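Local coordinates for serine acetyltransferase (Bacteroides vulgatus ATCC 8482, PDB 3F1X), which catalyses transfer of an acetyl group from acetyl-coenzyme A to the hydroxyl of L-serine, giving the O-acetylserine used in cysteine biosynthesis, at the interface of chains A and B. Sequence-based numbering; all coordinates share one arbitrary frame. Chains: chain A/B, Serine acetyltransferase.

The interface of chains A and B. Residues chain A 281, 296, 299; chain B 281-283.
The end amide of A:Gln296 straddles B:Ile282 and reaches the backbone on both sides of it, OE1 lying 2.9 Å from the carbonyl O of B:Asn281. Its other tip, NE2, is 2.9 Å from the backbone N of B:Trp283. As modelled, acceptor faces acceptor and donor faces donor; exchanging O and N of this amide would turn both into hydrogen bonds, so its assignment is doubtful and probably reversed. The backbone gripped here belongs to a turn of the left-handed parallel beta-helix of hexapeptide-repeat acyltransferases, just before strand 283-284. A:Gln296 gets there on an extended chain, CG opposite its own backbone N (chi1 -171°).

A:Asn281 comes from the same turn of the other copy, but the two copies do not meet symmetrically. Its CB rests 3.7 Å from the carbonyl O of B:Asn281, while its amide ND2 leans towards the carbonyl O of B:Ile282 at 3.5 Å, a long polar approach. That same ND2 lies in the ring plane of B:Trp283, at the benzo edge, 3.8 Å from CE3. The indole turns this edge forward with CG opposite its backbone N (chi1 176°). With an alanine at A:Asn281, the B:Ile282 carbonyl would probably lose its polar neighbour and a gap would open along the tryptophan edge.

Across the peptide, A:Asn299 passes obliquely over the beta-branch of B:Ile282, its CG 3.8 Å from the CG2 methyl, though this asparagine is poorly ordered. A similar contact may join subunits in the cell, as the deposited assembly is a hexamer.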
ATOM      1  N   ASN A 281     -40.354  -3.746  19.615  1.00 16.35           N
ATOM      2  CA  ASN A 281     -40.209  -3.172  20.951  1.00 18.19           C
ATOM      3  C   ASN A 281     -40.804  -3.965  22.104  1.00 18.83           C
ATOM      4  O   ASN A 281     -41.167  -3.387  23.125  1.00 19.99           O
ATOM      5  CB  ASN A 281     -40.796  -1.765  20.963  1.00 16.78           C
ATOM      6  CG  ASN A 281     -40.138  -0.864  19.939  1.00 20.72           C
ATOM      7  OD1 ASN A 281     -38.992  -0.443  20.110  1.00 22.44           O
ATOM      8  ND2 ASN A 281     -40.850  -0.583  18.859  1.00 17.08           N
ATOM      9  N   GLN A 296     -47.006  -4.679  21.241  1.00 30.63           N
ATOM     10  CA  GLN A 296     -46.851  -3.934  22.481  1.00 32.36           C
ATOM     11  C   GLN A 296     -48.179  -3.328  22.937  1.00 34.39           C
ATOM     12  O   GLN A 296     -49.011  -2.942  22.116  1.00 31.01           O
ATOM     13  CB  GLN A 296     -45.818  -2.816  22.289  1.00 30.83           C
ATOM     14  CG  GLN A 296     -45.417  -2.096  23.566  1.00 28.44           C
ATOM     15  CD  GLN A 296     -44.435  -0.962  23.311  1.00 29.14           C
ATOM     16  OE1 GLN A 296     -43.305  -0.970  23.812  1.00 27.84           O
ATOM     17  NE2 GLN A 296     -44.862   0.017  22.528  1.00 22.63           N
ATOM     18  N   ASN A 299     -50.062   2.896  24.242  1.00 55.67           N
ATOM     19  CA  ASN A 299     -49.407   3.972  24.984  1.00 58.12           C
ATOM     20  C   ASN A 299     -50.275   5.226  25.109  1.00 59.87           C
ATOM     21  O   ASN A 299     -51.010   5.577  24.188  1.00 60.45           O
ATOM     22  CB  ASN A 299     -48.086   4.342  24.302  1.00 57.83           C
ATOM     23  CG  ASN A 299     -47.107   3.184  24.259  1.00 57.95           C
ATOM     24  OD1 ASN A 299     -46.681   2.676  25.299  1.00 57.47           O
ATOM     25  ND2 ASN A 299     -46.743   2.761  23.053  1.00 56.19           N
TER
ATOM     26  N   ASN B 281     -38.471   3.292  23.161  1.00 16.35           N
ATOM     27  CA  ASN B 281     -38.954   1.924  23.338  1.00 18.19           C
ATOM     28  C   ASN B 281     -40.429   1.680  23.064  1.00 18.83           C
ATOM     29  O   ASN B 281     -41.015   0.759  23.626  1.00 19.99           O
ATOM     30  CB  ASN B 281     -38.628   1.454  24.751  1.00 16.78           C
ATOM     31  CG  ASN B 281     -37.145   1.519  25.047  1.00 20.72           C
ATOM     32  OD1 ASN B 281     -36.362   0.712  24.542  1.00 22.44           O
ATOM     33  ND2 ASN B 281     -36.748   2.496  25.848  1.00 17.08           N
ATOM     34  N   ILE B 282     -41.038   2.492  22.208  1.00 19.06           N
ATOM     35  CA  ILE B 282     -42.445   2.292  21.901  1.00 19.49           C
ATOM     36  C   ILE B 282     -42.737   2.068  20.422  1.00 17.87           C
ATOM     37  O   ILE B 282     -42.082   2.625  19.539  1.00 16.07           O
ATOM     38  CB  ILE B 282     -43.313   3.466  22.411  1.00 20.19           C
ATOM     39  CG1 ILE B 282     -42.817   4.785  21.841  1.00 18.45           C
ATOM     40  CG2 ILE B 282     -43.296   3.507  23.929  1.00 19.06           C
ATOM     41  CD1 ILE B 282     -43.737   5.948  22.168  1.00 22.46           C
ATOM     42  N   TRP B 283     -43.733   1.227  20.189  1.00 17.53           N
ATOM     43  CA  TRP B 283     -44.204   0.847  18.864  1.00 20.35           C
ATOM     44  C   TRP B 283     -45.328   1.824  18.542  1.00 21.34           C
ATOM     45  O   TRP B 283     -46.428   1.709  19.078  1.00 21.45           O
ATOM     46  CB  TRP B 283     -44.702  -0.602  18.958  1.00 19.16           C
ATOM     47  CG  TRP B 283     -45.322  -1.211  17.734  1.00 19.44           C
ATOM     48  CD1 TRP B 283     -46.651  -1.451  17.533  1.00 18.40           C
ATOM     49  CD2 TRP B 283     -44.638  -1.769  16.604  1.00 17.47           C
ATOM     50  NE1 TRP B 283     -46.836  -2.133  16.354  1.00 20.45           N
ATOM     51  CE2 TRP B 283     -45.619  -2.335  15.762  1.00 18.79           C
ATOM     52  CE3 TRP B 283     -43.293  -1.840  16.219  1.00 19.16           C
ATOM     53  CZ2 TRP B 283     -45.294  -2.978  14.565  1.00 19.98           C
ATOM     54  CZ3 TRP B 283     -42.968  -2.481  15.021  1.00 17.24           C
ATOM     55  CH2 TRP B 283     -43.969  -3.038  14.208  1.00 18.98           C
TER